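Local coordinates for putative lipoprotein (Bacteroides fragilis, PDB 3NQI) that is of unknown function but is presumed to be a lipoprotein, possibly one that binds lipid, at residues S93-T97 / T151-Y155; A47-Y51 / F191-E195. One frame throughout, in Å; residues are numbered along the deposited sequence. Where two conformers were deposited one is given.

Contact 1 of 2, residues S93-T97 / T151-Y155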
loop_
_atom_site.group_PDB
_atom_site.type_symbol
_atom_site.label_atom_id
_atom_site.label_comp_id
_atom_site.label_asym_id
_atom_site.label_seq_id
_atom_site.Cartn_x
_atom_site.Cartn_y
_atom_site.Cartn_z
ATOM N N SER A 93 -8.340 -16.449 -13.425
ATOM C CA SER A 93 -7.170 -16.788 -12.607
ATOM C C SER A 93 -6.449 -15.603 -11.958
ATOM O O SER A 93 -6.116 -14.611 -12.603
ATOM C CB SER A 93 -6.162 -17.605 -13.442
ATOM O OG SER A 93 -4.887 -17.671 -12.803
ATOM N N GLY A 94 -6.181 -15.746 -10.670
ATOM C CA GLY A 94 -5.609 -14.676 -9.876
ATOM C C GLY A 94 -6.608 -13.663 -9.339
ATOM O O GLY A 94 -6.228 -12.836 -8.506
ATOM N N ASP A 95 -7.857 -13.666 -9.815
ATOM C CA ASP A 95 -8.839 -12.665 -9.316
ATOM C C ASP A 95 -9.177 -12.928 -7.839
ATOM O O ASP A 95 -9.031 -14.042 -7.346
ATOM C CB ASP A 95 -10.119 -12.635 -10.147
ATOM C CG ASP A 95 -10.951 -11.363 -9.920
ATOM O OD1 ASP A 95 -10.435 -10.316 -9.457
ATOM O OD2 ASP A 95 -12.146 -11.398 -10.265
ATOM N N VAL A 96 -9.600 -11.889 -7.155
ATOM C CA VAL A 96 -9.886 -11.922 -5.727
ATOM C C VAL A 96 -11.273 -11.288 -5.516
ATOM O O VAL A 96 -11.598 -10.266 -6.132
ATOM C CB VAL A 96 -8.776 -11.140 -4.927
ATOM C CG1 VAL A 96 -9.105 -11.071 -3.438
ATOM C CG2 VAL A 96 -7.410 -11.785 -5.132
ATOM N N THR A 97 -12.077 -11.885 -4.649
ATOM C CA THR A 97 -13.401 -11.366 -4.330
ATOM C C THR A 97 -13.328 -10.599 -3.005
ATOM O O THR A 97 -12.861 -11.129 -1.994
ATOM C CB THR A 97 -14.413 -12.519 -4.296
ATOM O OG1 THR A 97 -14.572 -13.010 -5.626
ATOM C CG2 THR A 97 -15.763 -12.070 -3.775
ATOM N N THR A 151 -5.375 -6.445 -2.251
ATOM C CA THR A 151 -4.818 -6.719 -3.566
ATOM C C THR A 151 -5.341 -5.748 -4.595
ATOM O O THR A 151 -6.589 -5.573 -4.704
ATOM C CB THR A 151 -5.217 -8.126 -3.985
ATOM O OG1 THR A 151 -4.703 -9.024 -3.037
ATOM C CG2 THR A 151 -4.682 -8.517 -5.396
ATOM N N LEU A 152 -4.439 -5.114 -5.353
ATOM C CA LEU A 152 -4.877 -4.268 -6.497
ATOM C C LEU A 152 -4.971 -5.108 -7.745
ATOM O O LEU A 152 -3.996 -5.815 -8.108
ATOM C CB LEU A 152 -3.981 -3.088 -6.754
ATOM C CG LEU A 152 -4.082 -1.973 -5.760
ATOM C CD1 LEU A 152 -3.025 -0.917 -6.176
ATOM C CD2 LEU A 152 -5.566 -1.371 -5.695
ATOM N N VAL A 153 -6.122 -5.021 -8.422
ATOM C CA VAL A 153 -6.361 -5.802 -9.634
ATOM C C VAL A 153 -6.633 -4.861 -10.826
ATOM O O VAL A 153 -7.477 -3.954 -10.762
ATOM C CB VAL A 153 -7.506 -6.842 -9.432
ATOM C CG1 VAL A 153 -7.656 -7.842 -10.663
ATOM C CG2 VAL A 153 -7.318 -7.644 -8.094
ATOM N N CYS A 154 -5.880 -5.079 -11.885
ATOM C CA CYS A 154 -6.118 -4.504 -13.209
ATOM C C CYS A 154 -6.793 -5.564 -14.084
ATOM O O CYS A 154 -6.230 -6.660 -14.336
ATOM C CB CYS A 154 -4.801 -4.119 -13.831
ATOM S SG CYS A 154 -5.030 -3.305 -15.421
ATOM N N TYR A 155 -8.015 -5.284 -14.512
ATOM C CA TYR A 155 -8.745 -6.183 -15.436
ATOM C C TYR A 155 -8.384 -5.756 -16.848
ATOM O O TYR A 155 -8.861 -4.753 -17.361
ATOM C CB TYR A 155 -10.268 -6.180 -15.205
ATOM C CG TYR A 155 -10.598 -6.668 -13.813
ATOM C CD1 TYR A 155 -10.483 -8.015 -13.481
ATOM C CD2 TYR A 155 -10.946 -5.782 -12.826
ATOM C CE1 TYR A 155 -10.742 -8.459 -12.200
ATOM C CE2 TYR A 155 -11.208 -6.204 -11.541
ATOM C CZ TYR A 155 -11.108 -7.528 -11.220
ATOM O OH TYR A 155 -11.318 -7.935 -9.927
#
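Thr151 meets Val96 methyl to methyl, CG2 against CG2 at 4.3 Å. Thr151 and Val153 point at the loop of residues 93-97, and Tyr155, two residues on, reaches it only with the far end of its ring. Beta-branched side chains suit the strand's extended backbone and offer methyls to the loop. No backbone bond joins the segments; the strand's own pairing is with 78-87 and 165-174, so these two segments meet through side chains.

At Val153, CG1 lies anti to the backbone N (chi1 -172°). From there it does two things: it sits 3.4 Å above one face of the Tyr155 ring, toward the rim, and it lies 3.9 Å from Asp95 OD1.

The OH of Tyr155 donates a 2.6 Å hydrogen bond to Asp95 OD1. The carboxylate comes to the ring's edge, its plane at 87° to the ring, and OD1 is met on its syn side, 20° out of the carboxylate plane. Asp95 has a second grip through OD2, which accepts from the backbone N of Gly91. Gly94 suits the turn just before it, because at its backbone angles a CB would collide with the preceding carbonyl O.

Arg171 NE also bonds to Tyr155 OH, so the buried hydroxyl accepts as well as donates. Bridging a cationic and an anionic side chain would probably polarise the O-H and balance charge around it.

Contact 2 of 2, residues A47-Y51 / F191-E195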
loop_
_atom_site.group_PDB
_atom_site.type_symbol
_atom_site.label_atom_id
_atom_site.label_comp_id
_atom_site.label_asym_id
_atom_site.label_seq_id
_atom_site.Cartn_x
_atom_site.Cartn_y
_atom_site.Cartn_z
ATOM N N ALA A 47 12.013 -6.891 2.661
ATOM C CA ALA A 47 10.845 -6.291 2.026
ATOM C C ALA A 47 11.390 -5.477 0.889
ATOM O O ALA A 47 12.580 -5.180 0.857
ATOM C CB ALA A 47 10.080 -5.407 3.029
ATOM N N ARG A 48 10.527 -5.117 -0.038
ATOM C CA ARG A 48 10.895 -4.248 -1.139
ATOM C C ARG A 48 10.621 -2.829 -0.706
ATOM O O ARG A 48 11.390 -1.909 -1.030
ATOM C CB ARG A 48 10.109 -4.636 -2.394
ATOM C CG ARG A 48 10.821 -4.266 -3.702
ATOM C CD ARG A 48 9.965 -4.427 -4.956
ATOM N NE ARG A 48 8.781 -3.599 -4.857
ATOM C CZ ARG A 48 8.712 -2.274 -5.045
ATOM N NH1 ARG A 48 9.759 -1.526 -5.401
ATOM N NH2 ARG A 48 7.544 -1.686 -4.866
HETATM N N MSE A 49 9.541 -2.634 0.076
HETATM C CA MSE A 49 9.161 -1.316 0.587
HETATM C C MSE A 49 8.843 -1.350 2.087
HETATM O O MSE A 49 8.399 -2.339 2.569
HETATM C CB MSE A 49 7.911 -0.820 -0.150
HETATM C CG MSE A 49 8.057 -0.589 -1.644
HETATM SE SE MSE A 49 8.940 1.140 -2.003
HETATM C CE MSE A 49 8.114 2.672 -0.888
ATOM N N ALA A 50 9.012 -0.239 2.827
ATOM C CA ALA A 50 8.851 -0.257 4.285
ATOM C C ALA A 50 8.312 1.048 4.825
ATOM O O ALA A 50 8.314 2.014 4.116
ATOM C CB ALA A 50 10.255 -0.557 5.021
ATOM N N TYR A 51 7.754 1.007 6.020
ATOM C CA TYR A 51 7.478 2.195 6.829
ATOM C C TYR A 51 8.517 2.256 7.973
ATOM O O TYR A 51 8.673 1.302 8.748
ATOM C CB TYR A 51 6.057 2.120 7.382
ATOM C CG TYR A 51 5.659 3.316 8.196
ATOM C CD1 TYR A 51 5.250 4.482 7.581
ATOM C CD2 TYR A 51 5.692 3.275 9.599
ATOM C CE1 TYR A 51 4.867 5.609 8.331
ATOM C CE2 TYR A 51 5.300 4.388 10.354
ATOM C CZ TYR A 51 4.883 5.537 9.707
ATOM O OH TYR A 51 4.525 6.646 10.430
ATOM N N PHE A 191 -0.004 1.458 5.798
ATOM C CA PHE A 191 0.324 1.726 4.398
ATOM C C PHE A 191 0.540 0.404 3.668
ATOM O O PHE A 191 1.079 -0.528 4.269
ATOM C CB PHE A 191 1.544 2.504 4.265
ATOM C CG PHE A 191 1.390 3.916 4.687
ATOM C CD1 PHE A 191 0.718 4.808 3.896
ATOM C CD2 PHE A 191 1.957 4.346 5.845
ATOM C CE1 PHE A 191 0.606 6.151 4.290
ATOM C CE2 PHE A 191 1.827 5.654 6.247
ATOM C CZ PHE A 191 1.171 6.554 5.446
ATOM N N LYS A 192 0.096 0.335 2.409
ATOM C CA LYS A 192 0.348 -0.846 1.536
ATOM C C LYS A 192 0.982 -0.314 0.251
ATOM O O LYS A 192 0.443 0.586 -0.402
ATOM C CB LYS A 192 -0.958 -1.572 1.249
ATOM C CG LYS A 192 -1.611 -2.158 2.513
ATOM C CD LYS A 192 -0.847 -3.473 2.911
ATOM C CE LYS A 192 -1.149 -3.942 4.261
ATOM N NZ LYS A 192 -0.169 -5.038 4.544
ATOM N N ALA A 193 2.155 -0.842 -0.072
ATOM C CA ALA A 193 2.911 -0.422 -1.239
ATOM C C ALA A 193 2.854 -1.495 -2.340
ATOM O O ALA A 193 2.981 -2.715 -2.068
ATOM C CB ALA A 193 4.375 -0.102 -0.850
ATOM N N TYR A 194 2.653 -1.024 -3.580
ATOM C CA TYR A 194 2.399 -1.856 -4.767
ATOM C C TYR A 194 3.368 -1.555 -5.885
ATOM O O TYR A 194 3.396 -0.441 -6.445
ATOM C CB TYR A 194 0.983 -1.649 -5.338
ATOM C CG TYR A 194 -0.090 -1.981 -4.346
ATOM C CD1 TYR A 194 -0.503 -1.059 -3.398
ATOM C CD2 TYR A 194 -0.629 -3.224 -4.306
ATOM C CE1 TYR A 194 -1.441 -1.389 -2.429
ATOM C CE2 TYR A 194 -1.610 -3.571 -3.362
ATOM C CZ TYR A 194 -2.005 -2.682 -2.446
ATOM O OH TYR A 194 -2.932 -3.056 -1.499
ATOM N N GLU A 195 4.139 -2.579 -6.247
ATOM C CA GLU A 195 4.990 -2.473 -7.436
ATOM C C GLU A 195 4.109 -2.704 -8.659
ATOM O O GLU A 195 3.573 -3.793 -8.855
ATOM C CB GLU A 195 6.142 -3.533 -7.374
ATOM C CG GLU A 195 7.429 -3.118 -8.080
ATOM C CD GLU A 195 7.308 -3.023 -9.606
ATOM O OE1 GLU A 195 6.448 -3.716 -10.200
ATOM O OE2 GLU A 195 8.116 -2.317 -10.224
HETATM O O HOH W 1 6.109 -3.098 -2.896
#
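Tyr51 and Phe191, Met49 and Ala193, Arg48 and Glu195 meet pairwise at a branch of the mixed beta structure, where strands 49-56 (antiparallel) and 186-195 (parallel) both pair with 78-87 yet face each other through side chains, running in nearly opposite directions.

The Tyr51 ring swings out anti to its backbone nitrogen (chi1 -178°), whereas Phe191 folds back beside its own (chi1 -71°). Their planes are 29° apart and slid, with centroids 5.6 Å apart, so few atoms touch, Tyr51 CE1 lying 3.7 Å from Phe191 CE2. A di(hydroxyethyl)ether, probably from crystallisation, accepts a bond from Phe191 N near Tyr51 and may mark a pocket.

In the middle the backbones come closer, and small Ala193 suits the place: its CB is 3.7 Å from CB of selenomethionine Met49, whose bends at chi2 and chi3 leave the touching to CB and CG.

A bend at chi3 lays one face of the Arg48 guanidinium 3.3 Å over Glu195 CG, the carboxylate plane nearly perpendicular. Glu195 OE2 bonds Ser197 OG; Arg48 meets CB and CG, not the carboxylate. Arg48 NH2 bonds Thr123 OG1 and, at 2.8 Å, a water that gives a weak 3.3 Å bond to Ala193 O.

In the fold
After strands 11-21, 24-28 and 34-37 the chain reaches residues 47-51, half of contact 2, and then strand 78-87, which pairs with 49-56, 148-155 and 186-195 and is thus common ground for both contacts. Just beyond it comes the loop 93-97, and after 53 intervening residues segment 151-155 closes contact 1. Only afterwards does 191-195 arrive to complete contact 2, so the smaller closure lies wholly within the larger one. Contact 1 ties a loop to a strand about 15 Å from the chain's centre; contact 2, about 6 Å from it, joins strand 49-56 and the residue before it to strand 186-195. Leu152 CD1 packs 3.6 Å from Tyr194 CG, linking the two directly.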